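Local coordinates for protein PlaB phospholipase (Legionella pneumophila, PDB 6ZTH) that probably hydrolyses phospholipids and binds NAD(+) at several sites in a four-chain assembly, at residues D[70-75]-D[103-108]; D[107-112]-D[120-125]; D[20-25]-D[58-63]; D[129-134]-D[224-229]. One frame throughout, in Å; residues are numbered along the deposited sequence.

Interaction 1 (D[70-75]-D[103-108])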
# COMPACT_ATOMS: atom_id res chain seq x y z
N ASP D 70 4.99 12.68 22.24
CA ASP D 70 4.67 12.36 23.63
C ASP D 70 5.93 12.01 24.41
O ASP D 70 6.06 12.35 25.59
CB ASP D 70 3.66 11.22 23.70
CG ASP D 70 3.67 10.52 25.04
OD1 ASP D 70 3.13 11.09 26.01
OD2 ASP D 70 4.21 9.40 25.13
N ASP D 71 6.88 11.33 23.76
CA ASP D 71 8.13 10.99 24.43
C ASP D 71 9.00 12.22 24.64
O ASP D 71 9.75 12.28 25.62
CB ASP D 71 8.90 9.94 23.62
CG ASP D 71 8.07 8.71 23.33
OD1 ASP D 71 7.36 8.23 24.24
OD2 ASP D 71 8.12 8.22 22.18
N ILE D 72 8.93 13.20 23.74
CA ILE D 72 9.68 14.44 23.95
C ILE D 72 9.12 15.20 25.14
O ILE D 72 9.87 15.67 26.01
CB ILE D 72 9.65 15.30 22.68
CG1 ILE D 72 10.18 14.53 21.47
CG2 ILE D 72 10.49 16.56 22.89
CD1 ILE D 72 11.43 13.76 21.75
N ALA D 73 7.79 15.33 25.21
CA ALA D 73 7.17 16.01 26.34
C ALA D 73 7.52 15.30 27.65
O ALA D 73 7.88 15.95 28.64
CB ALA D 73 5.66 16.07 26.15
N ARG D 74 7.41 13.97 27.66
CA ARG D 74 7.79 13.20 28.84
C ARG D 74 9.24 13.49 29.23
O ARG D 74 9.54 13.72 30.41
CB ARG D 74 7.60 11.71 28.56
CG ARG D 74 7.37 10.86 29.80
CD ARG D 74 6.90 9.46 29.40
NE ARG D 74 7.53 8.40 30.18
CZ ARG D 74 7.46 7.10 29.87
NH1 ARG D 74 6.78 6.70 28.81
NH2 ARG D 74 8.06 6.21 30.64
N ALA D 75 10.14 13.49 28.25
CA ALA D 75 11.55 13.71 28.55
C ALA D 75 11.81 15.13 29.02
O ALA D 75 12.70 15.35 29.85
CB ALA D 75 12.41 13.39 27.32
N GLY D 103 7.39 24.63 20.22
CA GLY D 103 6.17 25.23 20.70
C GLY D 103 5.15 24.19 21.09
O GLY D 103 4.75 24.08 22.25
N PRO D 104 4.70 23.40 20.12
CA PRO D 104 3.74 22.33 20.43
C PRO D 104 4.21 21.39 21.54
O PRO D 104 3.40 20.96 22.36
CB PRO D 104 3.60 21.58 19.10
CG PRO D 104 3.90 22.60 18.06
CD PRO D 104 4.88 23.58 18.66
N ILE D 105 5.50 21.06 21.57
CA ILE D 105 6.01 20.12 22.56
C ILE D 105 5.69 20.61 23.97
O ILE D 105 5.10 19.88 24.78
CB ILE D 105 7.52 19.90 22.37
CG1 ILE D 105 7.79 19.25 21.00
CG2 ILE D 105 8.08 19.03 23.48
CD1 ILE D 105 9.24 19.26 20.60
N VAL D 106 6.09 21.84 24.29
CA VAL D 106 5.78 22.39 25.60
C VAL D 106 4.27 22.38 25.83
O VAL D 106 3.79 21.93 26.87
CB VAL D 106 6.37 23.80 25.76
CG1 VAL D 106 5.61 24.60 26.80
CG2 VAL D 106 7.85 23.70 26.12
N ARG D 107 3.51 22.86 24.84
CA ARG D 107 2.06 22.82 24.95
C ARG D 107 1.57 21.41 25.24
O ARG D 107 0.62 21.21 26.02
CB ARG D 107 1.42 23.36 23.67
CG ARG D 107 1.65 24.85 23.45
CD ARG D 107 0.53 25.47 22.63
NE ARG D 107 0.41 24.88 21.30
CZ ARG D 107 -0.50 23.99 20.94
NH1 ARG D 107 -1.41 23.56 21.81
NH2 ARG D 107 -0.52 23.51 19.70
N LYS D 108 2.20 20.41 24.63
CA LYS D 108 1.88 19.02 24.96
C LYS D 108 2.28 18.70 26.39
O LYS D 108 1.58 17.95 27.09
CB LYS D 108 2.57 18.08 23.98
CG LYS D 108 2.50 16.60 24.34
CD LYS D 108 1.08 16.06 24.22
CE LYS D 108 1.06 14.55 24.38
NZ LYS D 108 -0.32 14.01 24.27

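Interaction 2 (D[107-112]-D[120-125])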
# COMPACT_ATOMS: atom_id res chain seq x y z
N ARG D 107 3.51 22.86 24.84
CA ARG D 107 2.06 22.82 24.95
C ARG D 107 1.57 21.41 25.24
O ARG D 107 0.62 21.21 26.02
CB ARG D 107 1.42 23.36 23.67
CG ARG D 107 1.65 24.85 23.45
CD ARG D 107 0.53 25.47 22.63
NE ARG D 107 0.41 24.88 21.30
CZ ARG D 107 -0.50 23.99 20.94
NH1 ARG D 107 -1.41 23.56 21.81
NH2 ARG D 107 -0.52 23.51 19.70
N LYS D 108 2.20 20.41 24.63
CA LYS D 108 1.88 19.02 24.96
C LYS D 108 2.28 18.70 26.39
O LYS D 108 1.58 17.95 27.09
CB LYS D 108 2.57 18.08 23.98
CG LYS D 108 2.50 16.60 24.34
CD LYS D 108 1.08 16.06 24.22
CE LYS D 108 1.06 14.55 24.38
NZ LYS D 108 -0.32 14.01 24.27
N TRP D 109 3.40 19.26 26.85
CA TRP D 109 3.85 19.00 28.22
C TRP D 109 2.85 19.55 29.23
O TRP D 109 2.46 18.85 30.17
CB TRP D 109 5.23 19.62 28.44
CG TRP D 109 5.68 19.61 29.86
CD1 TRP D 109 6.04 18.53 30.60
CD2 TRP D 109 5.83 20.75 30.72
NE1 TRP D 109 6.40 18.92 31.87
CE2 TRP D 109 6.28 20.28 31.97
CE3 TRP D 109 5.63 22.13 30.55
CZ2 TRP D 109 6.53 21.13 33.04
CZ3 TRP D 109 5.88 22.97 31.62
CH2 TRP D 109 6.32 22.47 32.85
N MSE D 110 2.42 20.80 29.05
CA MSE D 110 1.45 21.42 29.96
C MSE D 110 0.17 20.59 29.99
O MSE D 110 -0.49 20.48 31.02
CB MSE D 110 1.12 22.86 29.54
CG MSE D 110 2.28 23.64 28.93
SE MSE D 110 1.84 25.45 28.35
CE MSE D 110 1.39 26.25 30.06
N ASP D 111 -0.18 20.00 28.84
CA ASP D 111 -1.39 19.20 28.74
C ASP D 111 -1.24 17.86 29.44
O ASP D 111 -2.23 17.28 29.90
CB ASP D 111 -1.77 18.99 27.27
CG ASP D 111 -3.19 18.50 27.10
OD1 ASP D 111 -4.12 19.19 27.56
OD2 ASP D 111 -3.38 17.42 26.50
N LEU D 112 -0.01 17.35 29.54
CA LEU D 112 0.20 16.05 30.16
C LEU D 112 0.27 16.13 31.68
O LEU D 112 -0.04 15.15 32.36
CB LEU D 112 1.49 15.42 29.62
CG LEU D 112 1.40 14.76 28.25
CD1 LEU D 112 2.79 14.40 27.74
CD2 LEU D 112 0.51 13.52 28.30
N LYS D 120 -0.76 25.77 39.23
CA LYS D 120 0.29 24.95 39.83
C LYS D 120 1.34 24.53 38.80
O LYS D 120 2.08 23.56 39.03
CB LYS D 120 -0.32 23.73 40.50
CG LYS D 120 -1.10 24.05 41.77
CD LYS D 120 -1.91 22.86 42.25
CE LYS D 120 -2.75 23.21 43.47
NZ LYS D 120 -3.04 22.02 44.31
N CYS D 121 1.43 25.24 37.67
CA CYS D 121 2.45 24.95 36.66
C CYS D 121 3.67 25.82 36.90
O CYS D 121 3.54 27.04 37.03
CB CYS D 121 1.90 25.20 35.27
SG CYS D 121 3.11 24.96 33.95
N PRO D 122 4.88 25.24 36.97
CA PRO D 122 6.07 26.06 37.25
C PRO D 122 6.45 27.01 36.12
O PRO D 122 7.40 27.78 36.28
CB PRO D 122 7.16 25.02 37.49
CG PRO D 122 6.73 23.83 36.72
CD PRO D 122 5.22 23.82 36.75
N LEU D 123 5.75 26.97 34.99
CA LEU D 123 6.04 27.86 33.87
C LEU D 123 5.30 29.17 34.06
O LEU D 123 4.08 29.17 34.30
CB LEU D 123 5.64 27.20 32.55
CG LEU D 123 5.98 27.97 31.27
CD1 LEU D 123 6.27 27.00 30.14
CD2 LEU D 123 4.86 28.92 30.89
N SER D 124 6.02 30.28 33.95
CA SER D 124 5.44 31.61 34.10
C SER D 124 5.27 32.35 32.79
O SER D 124 4.42 33.24 32.70
CB SER D 124 6.29 32.46 35.05
OG SER D 124 7.53 32.81 34.45
N HIS D 125 6.06 32.03 31.77
CA HIS D 125 5.93 32.63 30.45
C HIS D 125 6.20 31.59 29.38
O HIS D 125 7.05 30.71 29.57
CB HIS D 125 6.89 33.81 30.27
CG HIS D 125 6.69 34.92 31.25
ND1 HIS D 125 7.25 34.92 32.50
CD2 HIS D 125 6.00 36.08 31.15
CE1 HIS D 125 6.91 36.02 33.14
NE2 HIS D 125 6.15 36.75 32.34

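Interaction 3 (D[20-25]-D[58-63])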
# COMPACT_ATOMS: atom_id res chain seq x y z
N PHE D 20 15.34 27.61 26.57
CA PHE D 20 15.14 27.55 25.13
C PHE D 20 14.91 26.10 24.71
O PHE D 20 15.62 25.20 25.15
CB PHE D 20 16.34 28.12 24.38
CG PHE D 20 16.55 29.59 24.60
CD1 PHE D 20 17.22 30.06 25.71
CD2 PHE D 20 16.08 30.52 23.67
CE1 PHE D 20 17.41 31.41 25.91
CE2 PHE D 20 16.27 31.87 23.87
CZ PHE D 20 16.94 32.32 24.99
N VAL D 21 13.92 25.89 23.85
CA VAL D 21 13.73 24.61 23.18
C VAL D 21 13.55 24.88 21.69
O VAL D 21 12.81 25.79 21.30
CB VAL D 21 12.53 23.83 23.74
CG1 VAL D 21 11.25 24.63 23.65
CG2 VAL D 21 12.38 22.50 23.02
N HIS D 22 14.24 24.10 20.87
CA HIS D 22 14.36 24.38 19.45
C HIS D 22 13.25 23.66 18.68
O HIS D 22 12.34 23.07 19.26
CB HIS D 22 15.74 23.96 18.96
CG HIS D 22 16.09 22.55 19.31
ND1 HIS D 22 15.59 21.46 18.63
CD2 HIS D 22 16.89 22.04 20.29
CE1 HIS D 22 16.07 20.35 19.16
NE2 HIS D 22 16.86 20.67 20.17
N GLY D 23 13.33 23.71 17.35
CA GLY D 23 12.43 22.99 16.49
C GLY D 23 13.02 21.67 16.03
O GLY D 23 14.02 21.18 16.55
N TRP D 24 12.38 21.09 15.02
CA TRP D 24 12.87 19.85 14.43
C TRP D 24 14.01 20.16 13.46
O TRP D 24 14.14 21.27 12.95
CB TRP D 24 11.73 19.12 13.72
CG TRP D 24 11.67 19.47 12.29
CD1 TRP D 24 10.91 20.45 11.72
CD2 TRP D 24 12.41 18.86 11.23
NE1 TRP D 24 11.14 20.50 10.37
CE2 TRP D 24 12.05 19.53 10.05
CE3 TRP D 24 13.34 17.83 11.17
CZ2 TRP D 24 12.59 19.19 8.82
CZ3 TRP D 24 13.88 17.49 9.95
CH2 TRP D 24 13.50 18.17 8.79
N SER D 25 14.84 19.15 13.22
CA SER D 25 15.99 19.18 12.30
C SER D 25 17.22 19.79 12.95
O SER D 25 18.21 20.05 12.26
CB SER D 25 15.71 19.97 11.01
OG SER D 25 16.42 19.42 9.92
N GLY D 58 17.85 24.08 25.86
CA GLY D 58 17.28 22.75 25.73
C GLY D 58 17.70 22.10 24.42
O GLY D 58 17.85 22.76 23.39
N ARG D 59 17.91 20.79 24.48
CA ARG D 59 18.24 20.00 23.30
C ARG D 59 17.46 18.69 23.36
O ARG D 59 17.68 17.87 24.26
CB ARG D 59 19.75 19.73 23.22
CG ARG D 59 20.40 19.30 24.52
CD ARG D 59 21.87 18.96 24.31
NE ARG D 59 22.58 18.71 25.56
CZ ARG D 59 22.71 17.52 26.13
NH1 ARG D 59 22.19 16.44 25.57
NH2 ARG D 59 23.38 17.40 27.27
N TYR D 60 16.55 18.51 22.41
CA TYR D 60 15.79 17.28 22.28
C TYR D 60 16.06 16.66 20.91
O TYR D 60 16.51 17.33 19.98
CB TYR D 60 14.29 17.51 22.47
CG TYR D 60 13.62 18.37 21.42
CD1 TYR D 60 13.64 19.75 21.51
CD2 TYR D 60 12.96 17.79 20.34
CE1 TYR D 60 13.03 20.54 20.55
CE2 TYR D 60 12.34 18.57 19.38
CZ TYR D 60 12.38 19.94 19.49
OH TYR D 60 11.77 20.73 18.54
N ILE D 61 15.79 15.37 20.80
CA ILE D 61 16.13 14.59 19.62
C ILE D 61 14.92 14.60 18.69
O ILE D 61 13.88 14.00 18.99
CB ILE D 61 16.54 13.16 19.98
CG1 ILE D 61 17.69 13.15 21.01
CG2 ILE D 61 16.95 12.39 18.73
CD1 ILE D 61 18.65 14.33 20.94
N SER D 62 15.05 15.28 17.55
CA SER D 62 13.99 15.38 16.56
C SER D 62 14.25 14.54 15.32
O SER D 62 13.41 14.53 14.41
CB SER D 62 13.79 16.85 16.15
OG SER D 62 15.03 17.43 15.77
N PHE D 63 15.39 13.85 15.25
CA PHE D 63 15.80 13.13 14.05
C PHE D 63 15.73 11.62 14.22
O PHE D 63 16.30 10.89 13.39
CB PHE D 63 17.22 13.55 13.65
CG PHE D 63 18.17 13.66 14.81
CD1 PHE D 63 18.75 12.53 15.37
CD2 PHE D 63 18.48 14.90 15.35
CE1 PHE D 63 19.62 12.64 16.44
CE2 PHE D 63 19.35 15.01 16.42
CZ PHE D 63 19.92 13.88 16.96

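Interaction 4 (D[129-134]-D[224-229])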
# COMPACT_ATOMS: atom_id res chain seq x y z
N LEU D 129 7.97 31.13 18.88
CA LEU D 129 8.42 32.01 17.81
C LEU D 129 7.81 31.62 16.46
O LEU D 129 7.14 32.44 15.82
CB LEU D 129 9.95 32.00 17.74
CG LEU D 129 10.67 32.56 18.97
CD1 LEU D 129 12.10 32.94 18.63
CD2 LEU D 129 9.94 33.76 19.57
N ALA D 130 8.03 30.39 16.01
CA ALA D 130 7.44 29.91 14.75
C ALA D 130 6.79 28.55 14.96
O ALA D 130 7.04 27.61 14.21
CB ALA D 130 8.51 29.85 13.66
N PRO D 131 5.92 28.42 15.96
CA PRO D 131 5.31 27.11 16.23
C PRO D 131 4.35 26.71 15.13
O PRO D 131 3.48 27.49 14.73
CB PRO D 131 4.59 27.32 17.57
CG PRO D 131 4.22 28.77 17.54
CD PRO D 131 5.34 29.48 16.81
N ALA D 132 4.51 25.48 14.63
CA ALA D 132 3.52 24.88 13.74
C ALA D 132 2.38 24.28 14.56
O ALA D 132 2.09 23.09 14.52
CB ALA D 132 4.18 23.84 12.85
N ASN D 133 1.73 25.15 15.34
CA ASN D 133 0.65 24.71 16.22
C ASN D 133 -0.43 23.98 15.45
O ASN D 133 -1.05 23.04 15.97
CB ASN D 133 0.06 25.90 16.97
CG ASN D 133 0.96 26.40 18.08
OD1 ASN D 133 1.56 25.62 18.82
ND2 ASN D 133 1.07 27.72 18.20
N HIS D 134 -0.69 24.39 14.21
CA HIS D 134 -1.66 23.72 13.35
C HIS D 134 -0.98 22.90 12.26
O HIS D 134 -1.67 22.38 11.37
CB HIS D 134 -2.62 24.74 12.74
CG HIS D 134 -3.34 25.56 13.77
ND1 HIS D 134 -4.24 25.00 14.66
CD2 HIS D 134 -3.29 26.88 14.06
CE1 HIS D 134 -4.72 25.95 15.44
NE2 HIS D 134 -4.16 27.10 15.10
N ALA D 224 -1.13 31.42 9.44
CA ALA D 224 -2.38 30.92 9.99
C ALA D 224 -2.16 29.79 10.98
O ALA D 224 -3.01 29.57 11.85
CB ALA D 224 -3.30 30.45 8.86
N ALA D 225 -1.05 29.07 10.87
CA ALA D 225 -0.80 27.90 11.71
C ALA D 225 -0.15 28.24 13.04
O ALA D 225 -0.17 27.41 13.95
CB ALA D 225 0.08 26.90 10.96
N THR D 226 0.43 29.44 13.18
CA THR D 226 1.16 29.79 14.39
C THR D 226 0.24 30.20 15.53
O THR D 226 0.59 30.03 16.70
CB THR D 226 2.13 30.94 14.10
OG1 THR D 226 3.11 31.01 15.14
CG2 THR D 226 1.37 32.26 14.03
N ASN D 227 -0.94 30.71 15.20
CA ASN D 227 -1.74 31.49 16.14
C ASN D 227 -2.63 30.60 16.99
O ASN D 227 -3.14 29.57 16.53
CB ASN D 227 -2.58 32.50 15.36
CG ASN D 227 -3.36 33.42 16.26
OD1 ASN D 227 -2.80 34.11 17.11
ND2 ASN D 227 -4.68 33.43 16.08
N MSE D 228 -2.81 31.00 18.25
CA MSE D 228 -3.60 30.22 19.18
C MSE D 228 -4.96 30.84 19.47
O MSE D 228 -5.73 30.33 20.28
CB MSE D 228 -2.84 30.03 20.50
CG MSE D 228 -1.56 29.22 20.38
SE MSE D 228 -1.86 27.38 19.80
CE MSE D 228 -2.45 26.62 21.49
N ASN D 229 -5.26 31.96 18.81
CA ASN D 229 -6.63 32.50 18.80
C ASN D 229 -7.33 31.84 17.62
O ASN D 229 -7.34 32.37 16.51
CB ASN D 229 -6.64 34.01 18.70
CG ASN D 229 -5.68 34.68 19.65
OD1 ASN D 229 -5.99 34.90 20.82
ND2 ASN D 229 -4.49 35.00 19.15

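Interaction 1 (D[70-75]-D[103-108])
Asp-70 OD1 faces two basic groups. It forms a salt bridge with Arg-351 of the second subunit. Lys-108 NZ lies 4.8 Å from Asp-70 OD1, too far for direct contact, but its charge probably adds to the field around the carboxylate. The two side chains come closest between Asp-70 CB and Lys-108 CE, at 4.3 Å. Lys-108 gets there by a bent path. Its CG stands anti to the backbone N (chi1 171°), the chain turns at chi2, and the rest runs extended past Ala-73 to Asp-70. On the way, Lys-108 CG rests against Ala-73 CB at 3.7 Å. The same methyl lies 4.1 Å from Ile-105 O, so the small residue meets the neighbouring backbone directly. Helices 69-83 and 102-113 form this pair. They lie against the parallel sheet of an alpha/beta fold, and helix 102-113 directly follows the central strand 94-98. The local axes cross at -68° and come within 8.7 Å, and the backbones are closest at Ala-73 and Ile-105. Beside the alanine, two isoleucines pack obliquely. Ile-72 CG2 meets Ile-105 CG2 at 3.5 Å and also reaches Ile-105 CD1 at 3.8 Å. In Ile-72 the CG2 branch does the touching, while the CG1 branch leads away. Both isoleucines also lie on Tyr-60 of strand 55-60, which places this apolar end of the contact against the sheet. Helix 69-83 also meets the second subunit, where Asp-71 makes a salt bridge to Arg-461 of that chain.

Interaction 2 (D[107-112]-D[120-125])
The contact belongs to the beta-alpha-beta unit made by strand 94-98, helix 102-113 and strand 123-128. Trp-109 and Met-110 of the helix pack on Cys-121, Pro-122 and Leu-123, where the returning chain enters the last strand. No hydrogen bond crosses between the two segments, and the packing is apolar. Trp-109 carries most of it with the outer rim of its six-membered ring. Its CG is anti to the backbone N (chi1 170°), which sends the indole out from the helix toward the strand. Pro-122 CG comes from the opposite direction and meets the ring edge at Trp-109 CH2, 4.1 Å away. Leu-123 CD1 sits at the same edge, near the ring plane, 4.3 Å from Trp-109 CZ3. Cys-121 SG approaches obliquely. It is 5.0 Å from the centroid of that ring and 51° off its normal, a sulfur-aromatic contact. The other end of the indole is held by a hydrogen bond from Trp-109 NE1 to Asp-77 on helix 69-83. Phe-76 and Phe-114 meet the indole edge-to-face. Met-110, a selenomethionine, brings its terminal methyl to the same group, with CE 4.4 Å from Cys-121 SG and 4.5 Å from Leu-123 CD2. The thiol sulfur has a polar partner inside its own segment: Leu-123 N donates to Cys-121 SG at 3.5 Å, with an N-H...S angle of 162°.

Interaction 3 (D[20-25]-D[58-63])
His-22 and Tyr-60 both hold CG between the backbone N and the carbonyl carbon (chi1 53° and 66°), the crowded position. This turns the two rings into an offset stack, with centroids 4.1 Å apart and planes at 6°. Val-21 CG2 comes obliquely to the Tyr-60 ring, 3.2 Å from CE1. Tyr-60 OH donates to His-22 O at a short 2.5 Å. That oxygen lies in the tyrosine ring plane, but the hydroxyl stands above the carbonyl plane. Thr-101 is a second partner of the hydroxyl. Upstream, Gly-58 N bonds to Phe-20 O, one of the backbone links between parallel strands 17-21 and 55-60. Downstream, Ser-25 N donates to Ser-62 OG at 3.1 Å. The His-Gly pair after the first strand recalls the HG motif of bacterial lipases, which lies near the oxyanion hole there. Strand 55-60 also pairs with an antiparallel strand of the second subunit. Both imidazole nitrogens are used. His-22 ND1 donates to Gly-23 O at 2.6 Å, in the ring plane and on a carbonyl lone pair, whereas NE2 accepts Tyr-60 N at 3.1 Å, from a donor tilted out of the ring plane. Together with the stack, these bonds fix the ring's rotation and are consistent with a proton on ND1.

Interaction 4 (D[129-134]-D[224-229])
The amide of Asn-133 has Met-228 SE over one face, 3.4 Å from both its CG and its ND2. Met-228 is a selenomethionine, and the two side chains cross at about a right angle. The amide edge is polar. Asn-133 ND2 donates to Thr-226 O at 2.8 Å, with the acceptor in the amide plane but the donor above the carbonyl plane. Asn-133 OD1 takes a hydrogen bond from Arg-107 of helix 102-113, so both ends of the amide are used and its flip is fixed. The imidazole of His-134 has Ala-225 CA at its edge, in plane. Its NE2 donates to Asn-227 O at 3.0 Å. NE2 lies nearly along the C=O axis, though the N-H points off the line, and the oxygen is tilted 25° from the ring plane. Tyr-230 meets the same ring edge-to-face. This buried loop follows strand 123-128 of the parallel sheet, and Ala-132 is the centre of an inverse gamma turn in it. After the turn, Asn-133 and His-134 face the short, weakly bonded helix 223-226. Here the backbones join as well: His-134 N donates to Ala-225 O at 3.1 Å, in the carbonyl plane and on a lone pair. Pro-131 O receives a CA-H...O contact from Thr-226 CA at 3.3 Å. On the side of the proline ring, Thr-226 OG1, anti to the backbone N (chi1 -163°), lies 3.2 Å from Pro-131 CD.

In the fold
All four contacts are largely buried, but they sit differently. Interaction 4 lies nearest the chain's centre and is the one that touches no other subunit. Interactions 1 and 3 adjoin the second subunit. They adjoin each other at strand 55-60. Interactions 1 and 2 share helix 102-113: one joins it to helix 69-83, the other to strand 123-128. Both rely on apolar packing. Interaction 3 joins strand ends and the loops after them, interaction 4 a loop and a short helix; both are rich in hydrogen bonds. Arg-107, in the shared helix, ties interactions 1 and 2 to interaction 4 through a probable hydrogen bond to Asn-133.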